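Local coordinates for protelomerase (Agrobacterium tumefaciens, PDB 4F43) that generates the covalently closed hairpin ends of a linear chromosome by resolving replicated telomere DNA, and protects those ends, at a contact of chain A with DNA. Residues are numbered along the deposited sequence; one frame, centred on the assembly and turned at random.

Site 1: a contact of chain A with DNA. Residues 154-156, 261-262. With nucleotides of chain B.
Tyr262, with chi1 at -150° and chi2 at 88°, turns one face of its ring toward the DNA, where it spans two stretches of backbone. CD1 at one rim lies 3.7 Å from C4' of the DT23 deoxyribose, and CE2 at the opposite rim lies 3.9 Å from C5' of DA13, so the phenol bridges the two arms of the hairpin by apolar contact rather than stacking on a base. The backbone of the same residue, just ahead of helix 263-276, grips the next phosphate: Tyr262 N donates to OP1 of DG24 at 3.1 Å, while the Pro261 ring lies against the phosphate oxygens. A matching clamp holds DT23 at the start of helix 155-161. Tyr156 N donates to OP1 of DT23 at 2.7 Å, and the helix end may add some electrostatic help. CB of Tyr156, placed by the backbone, lies beside both non-bridging oxygens of DT23; CG anti to the backbone N (chi1 -173°) directs the ring away from the phosphate. Pro155 CD packs on the same OP1 at 3.3 Å. These are sequence-independent backbone contacts in the catalytic domain of a telomere resolvase. Ala154, an engineered residue, has its CB methyl 3.7 Å from OP1 of DT23.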
# COMPACT_ATOMS: atom_id res chain seq x y z
N ALA A 154 1.72 6.77 -1.53
CA ALA A 154 1.85 5.74 -0.51
C ALA A 154 3.28 5.68 0.01
O ALA A 154 4.22 6.04 -0.70
CB ALA A 154 1.43 4.39 -1.08
N PRO A 155 3.45 5.24 1.27
CA PRO A 155 4.77 5.09 1.91
C PRO A 155 5.78 4.33 1.05
O PRO A 155 6.93 4.73 0.97
CB PRO A 155 4.45 4.31 3.18
CG PRO A 155 3.07 4.75 3.53
CD PRO A 155 2.36 4.95 2.22
N TYR A 156 5.34 3.24 0.42
CA TYR A 156 6.23 2.47 -0.45
C TYR A 156 6.67 3.31 -1.64
O TYR A 156 7.87 3.38 -1.95
CB TYR A 156 5.54 1.19 -0.93
CG TYR A 156 6.44 0.25 -1.68
CD1 TYR A 156 7.49 -0.40 -1.05
CD2 TYR A 156 6.23 -0.00 -3.04
CE1 TYR A 156 8.32 -1.26 -1.74
CE2 TYR A 156 7.06 -0.87 -3.73
CZ TYR A 156 8.10 -1.49 -3.08
OH TYR A 156 8.92 -2.35 -3.77
N PRO A 261 -0.15 6.16 8.86
CA PRO A 261 0.46 6.77 7.67
C PRO A 261 -0.46 6.81 6.45
O PRO A 261 -0.31 7.70 5.61
CB PRO A 261 1.65 5.85 7.38
CG PRO A 261 2.03 5.31 8.72
CD PRO A 261 0.73 5.13 9.45
N TYR A 262 -1.40 5.88 6.35
CA TYR A 262 -2.27 5.81 5.18
C TYR A 262 -3.45 6.77 5.27
O TYR A 262 -4.10 7.07 4.27
CB TYR A 262 -2.75 4.37 4.94
CG TYR A 262 -3.01 4.06 3.48
CD1 TYR A 262 -1.99 3.58 2.66
CD2 TYR A 262 -4.27 4.25 2.92
CE1 TYR A 262 -2.22 3.30 1.33
CE2 TYR A 262 -4.51 3.96 1.59
CZ TYR A 262 -3.48 3.49 0.80
OH TYR A 262 -3.71 3.20 -0.53
P DA B 13 -8.00 0.88 3.35
OP1 DA B 13 -7.34 2.14 3.77
OP2 DA B 13 -9.46 0.72 3.54
O5' DA B 13 -7.68 0.63 1.81
C5' DA B 13 -6.33 0.50 1.38
C4' DA B 13 -6.26 0.24 -0.11
O4' DA B 13 -6.13 -1.18 -0.34
C3' DA B 13 -7.50 0.68 -0.89
O3' DA B 13 -7.10 1.17 -2.17
C2' DA B 13 -8.30 -0.61 -1.02
C1' DA B 13 -7.17 -1.63 -1.19
N9 DA B 13 -7.52 -2.99 -0.80
C8 DA B 13 -8.48 -3.39 0.09
N7 DA B 13 -8.56 -4.69 0.23
C5 DA B 13 -7.58 -5.18 -0.63
C6 DA B 13 -7.15 -6.48 -0.95
N6 DA B 13 -7.67 -7.60 -0.42
N1 DA B 13 -6.15 -6.60 -1.84
C2 DA B 13 -5.62 -5.50 -2.38
N3 DA B 13 -5.94 -4.23 -2.16
C4 DA B 13 -6.93 -4.14 -1.27
P DT B 23 3.03 0.48 1.47
OP1 DT B 23 3.12 1.92 1.14
OP2 DT B 23 4.25 -0.27 1.84
O5' DT B 23 1.97 0.29 2.65
C5' DT B 23 0.71 0.95 2.58
C4' DT B 23 -0.18 0.54 3.75
O4' DT B 23 -0.32 -0.90 3.77
C3' DT B 23 0.35 0.93 5.13
O3' DT B 23 -0.72 1.41 5.94
C2' DT B 23 0.90 -0.39 5.67
C1' DT B 23 -0.12 -1.35 5.09
N1 DT B 23 0.32 -2.78 5.07
C2 DT B 23 -0.37 -3.68 5.84
O2 DT B 23 -1.32 -3.38 6.53
N3 DT B 23 0.09 -4.97 5.76
C4 DT B 23 1.15 -5.44 5.02
O4 DT B 23 1.48 -6.63 5.03
C5 DT B 23 1.84 -4.44 4.24
C7 DT B 23 3.01 -4.82 3.38
C6 DT B 23 1.40 -3.18 4.30
P DG B 24 -0.44 1.98 7.41
OP1 DG B 24 -1.43 3.04 7.69
OP2 DG B 24 1.01 2.26 7.52
O5' DG B 24 -0.76 0.73 8.36
C5' DG B 24 -2.11 0.34 8.58
C4' DG B 24 -2.20 -0.77 9.60
O4' DG B 24 -1.56 -1.97 9.09
C3' DG B 24 -1.53 -0.49 10.95
O3' DG B 24 -2.38 -0.95 11.99
C2' DG B 24 -0.25 -1.31 10.88
C1' DG B 24 -0.79 -2.52 10.13
N9 DG B 24 0.23 -3.42 9.59
C8 DG B 24 1.20 -3.15 8.65
N7 DG B 24 1.96 -4.18 8.39
C5 DG B 24 1.47 -5.19 9.20
C6 DG B 24 1.87 -6.54 9.36
O6 DG B 24 2.79 -7.15 8.79
N1 DG B 24 1.09 -7.21 10.30
C2 DG B 24 0.04 -6.65 10.99
N2 DG B 24 -0.61 -7.44 11.85
N3 DG B 24 -0.35 -5.39 10.85
C4 DG B 24 0.40 -4.73 9.94

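Site 2: a contact of chain A with DNA. Residues 63-64, 66-67, 71. With nucleotides of chain B.
Arg63 and Thr67 flank the DC9-DA10 backbone at the start of helix 65-82, where this protelomerase of the telomere resolvase family receives consecutive phosphates on a helix N-terminus. The Arg63 chain bends at chi2 (-54°) and passes the DA10 phosphate with its methylenes, carrying the guanidinium on to the preceding phosphate. There NH1 forms a loose salt bridge to OP1 of DC9 at 3.6 Å, a charge contact rather than a close grip. The DA10 phosphate is held by neutral donors instead. Its OP2 accepts a nearly straight bond from Ala64 N, 3.1 Å away and 166° at the hydrogen, and a second bond from the Thr67 hydroxyl OG1, also at 3.1 Å. The nearby arginine and helix end probably help offset the charge on this oxygen. One step on, Thr66 OG1, placed between the backbone N and the carbonyl carbon (chi1 58°), donates to OP2 of DA11 at 2.9 Å; Thr66 CB meanwhile packs 3.5 Å from C8 of the DA11 base, on the side facing the major groove. Tyr71 does not lie flat on a base. The methyl CG2 of Thr67 caps one face of its ring, offset toward the rim, and OP2 of DC9 lies at the ring edge, in plane. Beyond the ring, the hydroxyl OH reaches the DNA tip-first and comes 3.5 Å from C6 of the DC9 base.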
# COMPACT_ATOMS: atom_id res chain seq x y z
N ARG A 63 -6.74 -20.17 12.50
CA ARG A 63 -6.24 -18.82 12.28
C ARG A 63 -7.28 -17.91 11.64
O ARG A 63 -8.43 -18.29 11.46
CB ARG A 63 -4.97 -18.86 11.43
CG ARG A 63 -3.82 -19.59 12.10
CD ARG A 63 -3.56 -19.01 13.48
NE ARG A 63 -2.59 -19.79 14.24
CZ ARG A 63 -2.34 -19.61 15.53
NH1 ARG A 63 -1.44 -20.36 16.15
NH2 ARG A 63 -2.99 -18.67 16.21
N ALA A 64 -6.85 -16.70 11.30
CA ALA A 64 -7.73 -15.72 10.67
C ALA A 64 -7.81 -15.98 9.17
O ALA A 64 -6.84 -16.44 8.57
CB ALA A 64 -7.23 -14.31 10.93
N THR A 66 -8.08 -13.82 6.69
CA THR A 66 -7.18 -12.93 5.98
C THR A 66 -5.76 -13.48 6.00
O THR A 66 -5.06 -13.48 4.97
CB THR A 66 -7.18 -11.52 6.61
OG1 THR A 66 -6.79 -11.61 7.98
CG2 THR A 66 -8.57 -10.90 6.52
N THR A 67 -5.34 -13.97 7.16
CA THR A 67 -4.03 -14.57 7.33
C THR A 67 -3.87 -15.79 6.42
O THR A 67 -2.85 -15.95 5.76
CB THR A 67 -3.80 -15.01 8.79
OG1 THR A 67 -3.96 -13.89 9.67
CG2 THR A 67 -2.41 -15.60 8.97
N TYR A 71 -1.25 -16.17 3.35
CA TYR A 71 -0.34 -17.31 3.34
C TYR A 71 -0.48 -18.12 2.07
O TYR A 71 0.51 -18.62 1.53
CB TYR A 71 -0.57 -18.20 4.56
CG TYR A 71 -0.01 -17.64 5.85
CD1 TYR A 71 0.64 -16.40 5.86
CD2 TYR A 71 -0.11 -18.34 7.04
CE1 TYR A 71 1.15 -15.88 7.03
CE2 TYR A 71 0.41 -17.83 8.21
CZ TYR A 71 1.03 -16.60 8.20
OH TYR A 71 1.55 -16.09 9.37
P DA B 8 7.47 -16.08 9.63
OP1 DA B 8 8.02 -17.37 9.15
OP2 DA B 8 7.13 -15.03 8.65
O5' DA B 8 6.15 -16.38 10.50
C5' DA B 8 6.24 -17.19 11.66
C4' DA B 8 5.24 -16.73 12.71
O4' DA B 8 5.45 -15.32 12.97
C3' DA B 8 3.78 -16.89 12.33
O3' DA B 8 3.02 -17.32 13.45
C2' DA B 8 3.37 -15.48 11.90
C1' DA B 8 4.24 -14.62 12.81
N9 DA B 8 4.53 -13.31 12.24
C8 DA B 8 5.28 -13.03 11.12
N7 DA B 8 5.37 -11.75 10.86
C5 DA B 8 4.63 -11.15 11.86
C6 DA B 8 4.33 -9.80 12.15
N6 DA B 8 4.76 -8.76 11.42
N1 DA B 8 3.57 -9.55 13.23
C2 DA B 8 3.14 -10.58 13.97
N3 DA B 8 3.35 -11.88 13.80
C4 DA B 8 4.11 -12.09 12.72
P DC B 9 1.57 -17.98 13.25
OP1 DC B 9 1.25 -18.75 14.47
OP2 DC B 9 1.56 -18.64 11.92
O5' DC B 9 0.59 -16.72 13.17
C5' DC B 9 0.39 -15.92 14.33
C4' DC B 9 -0.29 -14.60 13.97
O4' DC B 9 0.62 -13.76 13.21
C3' DC B 9 -1.55 -14.71 13.12
O3' DC B 9 -2.69 -14.40 13.91
C2' DC B 9 -1.35 -13.70 11.99
C1' DC B 9 -0.20 -12.85 12.52
N1 DC B 9 0.59 -12.14 11.48
C2 DC B 9 0.68 -10.74 11.55
O2 DC B 9 0.11 -10.16 12.47
N3 DC B 9 1.39 -10.08 10.60
C4 DC B 9 2.00 -10.76 9.63
N4 DC B 9 2.69 -10.06 8.72
C5 DC B 9 1.91 -12.18 9.54
C6 DC B 9 1.21 -12.83 10.47
P DA B 10 -4.17 -14.56 13.30
OP1 DA B 10 -5.11 -14.74 14.42
OP2 DA B 10 -4.11 -15.57 12.22
O5' DA B 10 -4.45 -13.14 12.62
C5' DA B 10 -4.34 -11.96 13.41
C4' DA B 10 -4.42 -10.72 12.54
O4' DA B 10 -3.24 -10.62 11.71
C3' DA B 10 -5.59 -10.70 11.56
O3' DA B 10 -6.61 -9.85 12.07
C2' DA B 10 -5.01 -10.16 10.25
C1' DA B 10 -3.59 -9.77 10.64
N9 DA B 10 -2.61 -9.93 9.56
C8 DA B 10 -2.05 -11.09 9.10
N7 DA B 10 -1.19 -10.90 8.12
C5 DA B 10 -1.20 -9.53 7.92
C6 DA B 10 -0.52 -8.69 7.02
N6 DA B 10 0.36 -9.11 6.10
N1 DA B 10 -0.76 -7.37 7.10
C2 DA B 10 -1.63 -6.92 8.01
N3 DA B 10 -2.34 -7.61 8.90
C4 DA B 10 -2.07 -8.92 8.80
P DA B 11 -8.06 -9.81 11.38
OP1 DA B 11 -9.07 -9.58 12.44
OP2 DA B 11 -8.17 -11.00 10.50
O5' DA B 11 -7.99 -8.52 10.44
C5' DA B 11 -7.61 -7.28 11.00
C4' DA B 11 -7.19 -6.30 9.92
O4' DA B 11 -6.07 -6.85 9.18
C3' DA B 11 -8.26 -5.97 8.89
O3' DA B 11 -8.57 -4.58 8.97
C2' DA B 11 -7.63 -6.33 7.55
C1' DA B 11 -6.15 -6.36 7.87
N9 DA B 11 -5.36 -7.22 6.98
C8 DA B 11 -5.38 -8.58 6.92
N7 DA B 11 -4.56 -9.08 6.02
C5 DA B 11 -3.97 -7.97 5.46
C6 DA B 11 -3.00 -7.81 4.44
N6 DA B 11 -2.43 -8.82 3.78
N1 DA B 11 -2.63 -6.55 4.12
C2 DA B 11 -3.19 -5.52 4.78
N3 DA B 11 -4.10 -5.55 5.74
C4 DA B 11 -4.45 -6.81 6.04

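Site 3: a contact of chain A with DNA. Residues 22-25. With nucleotides of chain B.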
# COMPACT_ATOMS: atom_id res chain seq x y z
N THR A 22 20.23 -12.37 16.54
CA THR A 22 20.34 -12.08 17.97
C THR A 22 19.05 -12.44 18.70
O THR A 22 19.09 -13.05 19.77
CB THR A 22 20.66 -10.59 18.21
OG1 THR A 22 21.81 -10.22 17.46
CG2 THR A 22 20.91 -10.33 19.69
N ALA A 23 17.92 -12.07 18.12
CA ALA A 23 16.62 -12.34 18.73
C ALA A 23 15.54 -12.49 17.67
O ALA A 23 15.82 -12.44 16.47
CB ALA A 23 16.26 -11.23 19.70
N GLY A 24 14.31 -12.70 18.11
CA GLY A 24 13.18 -12.76 17.20
C GLY A 24 12.52 -14.12 17.09
O GLY A 24 12.99 -15.10 17.66
N ARG A 25 11.41 -14.16 16.36
CA ARG A 25 10.66 -15.39 16.15
C ARG A 25 11.40 -16.37 15.25
O ARG A 25 12.35 -16.00 14.56
CB ARG A 25 9.29 -15.08 15.54
CG ARG A 25 8.23 -14.64 16.53
CD ARG A 25 6.93 -14.33 15.81
NE ARG A 25 5.78 -14.30 16.72
CZ ARG A 25 5.01 -15.35 16.97
NH1 ARG A 25 3.98 -15.24 17.81
NH2 ARG A 25 5.25 -16.52 16.38
P DA B 4 14.09 -0.95 24.49
OP1 DA B 4 14.50 0.46 24.34
OP2 DA B 4 12.66 -1.30 24.60
O5' DA B 4 14.72 -1.79 23.28
C5' DA B 4 16.13 -1.89 23.18
C4' DA B 4 16.56 -3.03 22.27
O4' DA B 4 15.91 -4.26 22.69
C3' DA B 4 16.20 -2.86 20.80
O3' DA B 4 17.22 -3.48 20.03
C2' DA B 4 14.88 -3.62 20.70
C1' DA B 4 15.17 -4.80 21.61
N9 DA B 4 13.99 -5.47 22.16
C8 DA B 4 12.88 -4.88 22.69
N7 DA B 4 11.98 -5.73 23.12
C5 DA B 4 12.54 -6.97 22.84
C6 DA B 4 12.09 -8.29 23.05
N6 DA B 4 10.91 -8.59 23.61
N1 DA B 4 12.89 -9.30 22.66
C2 DA B 4 14.07 -9.00 22.10
N3 DA B 4 14.61 -7.80 21.86
C4 DA B 4 13.78 -6.82 22.26
P DA B 5 17.50 -3.01 18.52
OP1 DA B 5 18.88 -2.48 18.45
OP2 DA B 5 16.36 -2.16 18.10
O5' DA B 5 17.43 -4.38 17.70
C5' DA B 5 16.49 -5.36 18.11
C4' DA B 5 16.71 -6.68 17.42
O4' DA B 5 15.83 -7.66 18.01
C3' DA B 5 16.34 -6.69 15.95
O3' DA B 5 16.98 -7.80 15.32
C2' DA B 5 14.83 -6.86 16.01
C1' DA B 5 14.65 -7.75 17.23
N9 DA B 5 13.51 -7.40 18.08
C8 DA B 5 13.09 -6.16 18.46
N7 DA B 5 12.02 -6.18 19.24
C5 DA B 5 11.74 -7.53 19.38
C6 DA B 5 10.74 -8.24 20.07
N6 DA B 5 9.77 -7.68 20.82
N1 DA B 5 10.77 -9.58 19.99
C2 DA B 5 11.71 -10.18 19.26
N3 DA B 5 12.69 -9.62 18.56
C4 DA B 5 12.65 -8.29 18.67
P DT B 6 17.00 -7.92 13.72
OP1 DT B 6 18.27 -8.57 13.33
OP2 DT B 6 16.65 -6.60 13.16
O5' DT B 6 15.80 -8.92 13.41
C5' DT B 6 15.81 -10.22 14.00
C4' DT B 6 14.43 -10.85 13.95
O4' DT B 6 13.58 -10.26 14.96
C3' DT B 6 13.68 -10.66 12.63
O3' DT B 6 13.79 -11.85 11.85
C2' DT B 6 12.24 -10.37 13.04
C1' DT B 6 12.25 -10.51 14.56
N1 DT B 6 11.36 -9.56 15.28
C2 DT B 6 10.38 -10.06 16.10
O2 DT B 6 10.20 -11.25 16.28
N3 DT B 6 9.61 -9.11 16.72
C4 DT B 6 9.71 -7.74 16.60
O4 DT B 6 8.96 -6.98 17.21
C5 DT B 6 10.76 -7.28 15.72
C7 DT B 6 10.98 -5.81 15.51
C6 DT B 6 11.52 -8.20 15.11
P DT B 28 3.16 -16.83 22.18
OP1 DT B 28 2.56 -18.13 21.80
OP2 DT B 28 2.91 -16.27 23.52
O5' DT B 28 4.74 -16.94 21.96
C5' DT B 28 5.23 -17.54 20.77
C4' DT B 28 6.65 -17.09 20.49
O4' DT B 28 6.69 -15.67 20.25
C3' DT B 28 7.66 -17.27 21.62
O3' DT B 28 8.11 -18.65 21.80
C2' DT B 28 8.74 -16.24 21.30
C1' DT B 28 8.04 -15.26 20.36
N1 DT B 28 8.11 -13.84 20.81
C2 DT B 28 9.06 -13.03 20.22
O2 DT B 28 9.83 -13.42 19.37
N3 DT B 28 9.07 -11.75 20.69
C4 DT B 28 8.25 -11.18 21.65
O4 DT B 28 8.37 -10.00 21.97
C5 DT B 28 7.28 -12.08 22.22
C7 DT B 28 6.33 -11.60 23.28
C6 DT B 28 7.26 -13.35 21.78
P DT B 29 9.09 -19.36 20.72
OP1 DT B 29 8.55 -19.11 19.37
OP2 DT B 29 9.32 -20.75 21.16
O5' DT B 29 10.48 -18.58 20.89
C5' DT B 29 11.32 -18.46 19.74
C4' DT B 29 12.43 -17.45 19.94
O4' DT B 29 11.88 -16.17 20.37
C3' DT B 29 13.45 -17.81 21.01
O3' DT B 29 14.58 -18.40 20.38
C2' DT B 29 13.80 -16.47 21.68
C1' DT B 29 12.95 -15.45 20.93
N1 DT B 29 12.40 -14.35 21.78
C2 DT B 29 12.82 -13.06 21.57
O2 DT B 29 13.63 -12.76 20.71
N3 DT B 29 12.26 -12.12 22.40
C4 DT B 29 11.33 -12.35 23.41
O4 DT B 29 10.88 -11.45 24.10
C5 DT B 29 10.93 -13.73 23.58
C7 DT B 29 9.93 -14.10 24.63
C6 DT B 29 11.48 -14.65 22.77
P DA B 30 15.72 -19.11 21.26
OP1 DA B 30 16.23 -20.27 20.50
OP2 DA B 30 15.18 -19.31 22.63
O5' DA B 30 16.87 -18.00 21.34
C5' DA B 30 17.31 -17.39 20.14
C4' DA B 30 18.05 -16.09 20.43
O4' DA B 30 17.17 -15.16 21.11
C3' DA B 30 19.28 -16.25 21.31
O3' DA B 30 20.35 -15.51 20.74
C2' DA B 30 18.84 -15.67 22.66
C1' DA B 30 17.81 -14.63 22.25
N9 DA B 30 16.78 -14.37 23.25
C8 DA B 30 16.03 -15.28 23.94
N7 DA B 30 15.17 -14.75 24.77
C5 DA B 30 15.36 -13.38 24.62
C6 DA B 30 14.76 -12.26 25.23
N6 DA B 30 13.79 -12.35 26.15
N1 DA B 30 15.19 -11.04 24.85
C2 DA B 30 16.15 -10.96 23.93
N3 DA B 30 16.79 -11.93 23.29
C4 DA B 30 16.35 -13.13 23.68
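The backbone of Ala23 is nearly fully extended and that of Gly24 takes a positive phi of 113°, a course that threads the chain through the minor groove and turns successive amides toward opposite strands. Gly24 N donates to O2 of DT29 at 2.7 Å, in a bond that is nearly straight (167° at the hydrogen). Arg25 N then reaches the other arm of the hairpin and donates to O2 of DT6 at 3.2 Å, along a more bent path. Gly24 CA lies 3.6 Å from C2 of DA5, bringing the main chain right down to the groove floor. Both amides read thymine O2, but a minor-groove acceptor of this kind is a limited discriminator between bases; the closeness to adenine C2 suggests sensitivity to the A-T character of the groove. Among the side chains, the Ala23 methyl CB sits on the floor beside the bases, 3.2 Å from O2 of DT29 and 3.9 Å from C2 of DA4. Arg25 starts anti to the carbonyl carbon (chi1 -82°) and is extended from CG to NE, which lays it along the groove wall: CG packs 3.5 Å from O2 of DT28, and one face of the guanidinium lies over the sugar oxygen O4' of DT28, offset toward its rim. Residues 22-25 belong to the loop joining helix 9-18 to helix 28-40, so the amino-terminal helices of the fragment insert this connection into the DNA.

Sites 1 and 2 have C-alpha centres about 23 Å apart, as do sites 2 and 3, while sites 1 and 3 are about 27 Å apart. No protein residue or element is shared; the hairpin strand links them. Because DA10 pairs with DT23 and DC9 with DG24, sites 1 and 2 hold opposite arms of the same base pairs, whereas site 3 enters the minor groove farther from the hairpin turn. Backbone grip on two sides and base contact in a groove together surround the duplex, an embrace consistent with protection of the hairpin end by a single protein chain.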